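Local coordinates for NTF2-like Protein (Anabaena variabilis ATCC 29413, PDB 3DMC) that is of unknown function but, as a dimeric NTF2-like protein of the SnoaL-like family, probably encloses a small-molecule pocket between its curved sheet and helices, at residues F92-E97 with V109-D114. Residues are numbered along the deposited sequence; the frame is centred on the assembly and turned at random.
Sequences FEFRDE and VAVSFD
Val109 CB lies over one face of the Phe94 ring as a CH-pi contact, 3.8 Å from the ring centroid and shifted toward the rim, while CG1 of Val111 touches the edge at CE1. Phe94 CG sits between the backbone N and the carbonyl carbon (chi1 68°); its side chain runs alongside that of Val109, both pointing the same way. Val111 O sits in plane at the edge of the Phe92 ring; CE1 of that ring meets CD2 of Phe113 at 3.9 Å, the two planes inclined at 52°. An alanine in place of Phe94 would probably open a gap over Val109 and beside Val111 CG1. Paired backbone bonds set the strand register: Phe92 N reaches Val111 O at 2.9 Å, nearly straight, with a return bond from Val111 N, and Phe94 and Val109 exchange two more. Between these pairs, Glu93 and Ala110 face the second subunit, where the Glu93 carboxylate meets Tyr126, Arg124 and Ser112 of that chain. Phe18 of helix 9-27 packs on the rings of Phe92 and Phe94. This antiparallel hairpin of a curved sheet, one face packed with aromatic residues under a helix and the other turned to a partner subunit, is characteristic of the NTF2-like fold.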
ATOM      1  N   PHE A  92      -0.281   6.988   1.672  1.00  9.72           N
ATOM      2  CA  PHE A  92      -1.554   7.534   1.226  1.00  7.84           C
ATOM      3  C   PHE A  92      -2.308   6.425   0.505  1.00  8.32           C
ATOM      4  O   PHE A  92      -1.864   5.944  -0.516  1.00 11.10           O
ATOM      5  CB  PHE A  92      -1.288   8.698   0.262  1.00  9.55           C
ATOM      6  CG  PHE A  92      -0.584   9.854   0.895  1.00  9.33           C
ATOM      7  CD1 PHE A  92       0.837   9.886   0.949  1.00  7.40           C
ATOM      8  CD2 PHE A  92      -1.298  10.920   1.429  1.00 11.40           C
ATOM      9  CE1 PHE A  92       1.482  10.936   1.538  1.00 13.37           C
ATOM     10  CE2 PHE A  92      -0.632  11.979   2.013  1.00 11.41           C
ATOM     11  CZ  PHE A  92       0.746  11.982   2.074  1.00 11.57           C
ATOM     12  N   GLU A  93      -3.465   6.061   1.051  1.00  7.20           N
ATOM     13  CA  GLU A  93      -4.351   5.102   0.433  1.00  9.03           C
ATOM     14  C   GLU A  93      -5.495   5.914  -0.156  1.00 10.48           C
ATOM     15  O   GLU A  93      -6.260   6.590   0.576  1.00  6.97           O
ATOM     16  CB  GLU A  93      -4.903   4.091   1.435  1.00  8.77           C
ATOM     17  CG  GLU A  93      -3.891   3.137   2.029  1.00  8.38           C
ATOM     18  CD  GLU A  93      -4.525   2.219   3.053  1.00 10.18           C
ATOM     19  OE1 GLU A  93      -5.500   1.508   2.663  1.00  8.00           O
ATOM     20  OE2 GLU A  93      -4.050   2.220   4.217  1.00 10.73           O
ATOM     21  N   PHE A  94      -5.607   5.812  -1.471  1.00  7.82           N
ATOM     22  CA  PHE A  94      -6.558   6.639  -2.231  1.00  8.84           C
ATOM     23  C   PHE A  94      -7.288   5.903  -3.371  1.00 10.78           C
ATOM     24  O   PHE A  94      -6.954   4.771  -3.748  1.00  7.25           O
ATOM     25  CB  PHE A  94      -5.912   7.956  -2.705  1.00 11.25           C
ATOM     26  CG  PHE A  94      -4.833   7.781  -3.743  1.00 11.00           C
ATOM     27  CD1 PHE A  94      -3.498   7.616  -3.387  1.00  9.94           C
ATOM     28  CD2 PHE A  94      -5.152   7.793  -5.092  1.00 12.31           C
ATOM     29  CE1 PHE A  94      -2.529   7.463  -4.355  1.00  9.40           C
ATOM     30  CE2 PHE A  94      -4.188   7.633  -6.050  1.00 10.52           C
ATOM     31  CZ  PHE A  94      -2.867   7.466  -5.688  1.00 11.69           C
ATOM     32  N   ARG A  95      -8.313   6.578  -3.889  1.00  9.99           N
ATOM     33  CA  ARG A  95      -9.112   6.086  -5.037  1.00  7.97           C
ATOM     34  C   ARG A  95      -8.992   7.123  -6.124  1.00  8.47           C
ATOM     35  O   ARG A  95      -9.030   8.333  -5.831  1.00  9.57           O
ATOM     36  CB  ARG A  95     -10.599   5.865  -4.641  1.00  8.94           C
ATOM     37  CG  ARG A  95     -10.841   4.735  -3.628  1.00 10.05           C
ATOM     38  CD  ARG A  95     -12.203   4.769  -2.946  1.00 13.83           C
ATOM     39  NE  ARG A  95     -13.258   4.757  -3.976  1.00 17.56           N
ATOM     40  CZ  ARG A  95     -13.939   5.839  -4.371  1.00 21.76           C
ATOM     41  NH1 ARG A  95     -13.701   7.025  -3.820  1.00 20.76           N
ATOM     42  NH2 ARG A  95     -14.868   5.737  -5.327  1.00 19.40           N
ATOM     43  N   ASP A  96      -8.764   6.664  -7.360  1.00  6.95           N
ATOM     44  CA  ASP A  96      -8.580   7.587  -8.458  1.00  9.55           C
ATOM     45  C   ASP A  96      -9.337   7.163  -9.704  1.00  8.64           C
ATOM     46  O   ASP A  96      -9.872   6.036  -9.823  1.00 10.93           O
ATOM     47  CB  ASP A  96      -7.095   7.900  -8.714  1.00  9.23           C
ATOM     48  CG  ASP A  96      -6.282   6.722  -9.249  1.00 10.58           C
ATOM     49  OD1 ASP A  96      -6.830   5.612  -9.434  1.00 10.44           O
ATOM     50  OD2 ASP A  96      -5.057   6.951  -9.472  1.00 11.61           O
ATOM     51  N   GLU A  97      -9.422   8.124 -10.595  1.00 10.41           N
ATOM     52  CA  GLU A  97     -10.042   7.891 -11.900  1.00 10.22           C
ATOM     53  C   GLU A  97      -9.702   8.925 -12.935  1.00 11.86           C
ATOM     54  O   GLU A  97      -9.467  10.095 -12.633  1.00 12.31           O
ATOM     55  CB  GLU A  97     -11.542   7.808 -11.771  1.00 13.69           C
ATOM     56  CG  GLU A  97     -12.183   9.068 -11.338  1.00 21.95           C
ATOM     57  CD  GLU A  97     -13.697   8.923 -11.270  1.00 30.96           C
ATOM     58  OE1 GLU A  97     -14.197   7.796 -11.518  1.00 34.32           O
ATOM     59  OE2 GLU A  97     -14.376   9.928 -10.982  1.00 46.14           O
ATOM     60  N   VAL A 109      -5.186   2.760  -4.957  1.00  8.97           N
ATOM     61  CA  VAL A 109      -3.735   2.900  -4.951  1.00  7.78           C
ATOM     62  C   VAL A 109      -3.242   3.210  -3.564  1.00  7.75           C
ATOM     63  O   VAL A 109      -3.878   3.897  -2.791  1.00  7.51           O
ATOM     64  CB  VAL A 109      -3.269   4.018  -5.912  1.00  8.07           C
ATOM     65  CG1 VAL A 109      -1.729   3.977  -6.100  1.00  8.32           C
ATOM     66  CG2 VAL A 109      -3.997   3.928  -7.266  1.00  9.02           C
ATOM     67  N   ALA A 110      -2.057   2.696  -3.271  1.00  8.93           N
ATOM     68  CA  ALA A 110      -1.312   3.157  -2.131  1.00  6.93           C
ATOM     69  C   ALA A 110       0.035   3.651  -2.628  1.00  7.50           C
ATOM     70  O   ALA A 110       0.744   2.963  -3.322  1.00  8.94           O
ATOM     71  CB  ALA A 110      -1.125   2.058  -1.100  1.00  9.00           C
ATOM     72  N   VAL A 111       0.343   4.892  -2.306  0.50  6.88           N
ATOM     73  CA  VAL A 111       1.691   5.402  -2.526  0.50  8.45           C
ATOM     74  C   VAL A 111       2.318   5.768  -1.194  0.50  9.09           C
ATOM     75  O   VAL A 111       1.716   6.417  -0.334  0.50 10.53           O
ATOM     76  CB  VAL A 111       1.769   6.592  -3.510  0.50  8.88           C
ATOM     77  CG1 VAL A 111       1.128   6.217  -4.872  0.50  6.47           C
ATOM     78  CG2 VAL A 111       1.169   7.870  -2.908  0.50  8.01           C
ATOM     79  N   SER A 112       3.561   5.334  -1.079  1.00  9.11           N
ATOM     80  CA  SER A 112       4.361   5.457   0.114  1.00  7.22           C
ATOM     81  C   SER A 112       5.552   6.369  -0.194  1.00  7.99           C
ATOM     82  O   SER A 112       6.223   6.179  -1.197  1.00  9.34           O
ATOM     83  CB  SER A 112       4.842   4.056   0.531  1.00  8.15           C
ATOM     84  OG  SER A 112       5.585   4.093   1.725  1.00  8.89           O
ATOM     85  N   PHE A 113       5.722   7.401   0.623  1.00  6.85           N
ATOM     86  CA  PHE A 113       6.898   8.295   0.506  1.00  6.63           C
ATOM     87  C   PHE A 113       7.810   8.125   1.730  1.00  6.07           C
ATOM     88  O   PHE A 113       7.322   8.003   2.870  1.00 11.14           O
ATOM     89  CB  PHE A 113       6.488   9.805   0.525  1.00  9.40           C
ATOM     90  CG  PHE A 113       5.526  10.243  -0.559  1.00 11.65           C
ATOM     91  CD1 PHE A 113       5.421   9.588  -1.748  1.00 10.55           C
ATOM     92  CD2 PHE A 113       4.791  11.425  -0.399  1.00 14.26           C
ATOM     93  CE1 PHE A 113       4.552  10.019  -2.746  1.00 16.21           C
ATOM     94  CE2 PHE A 113       3.943  11.855  -1.383  1.00 15.69           C
ATOM     95  CZ  PHE A 113       3.831  11.159  -2.577  1.00 13.77           C
ATOM     96  N   ASP A 114       9.124   8.227   1.520  1.00  9.49           N
ATOM     97  CA  ASP A 114      10.048   8.534   2.623  1.00 11.17           C
ATOM     98  C   ASP A 114      10.398  10.003   2.552  1.00 12.18           C
ATOM     99  O   ASP A 114      10.625  10.550   1.465  1.00 13.26           O
ATOM    100  CB  ASP A 114      11.341   7.730   2.526  1.00 10.65           C
ATOM    101  CG  ASP A 114      11.186   6.319   2.998  1.00 13.48           C
ATOM    102  OD1 ASP A 114      10.056   5.854   3.208  1.00 13.73           O
ATOM    103  OD2 ASP A 114      12.224   5.663   3.207  1.00 18.82           O
TER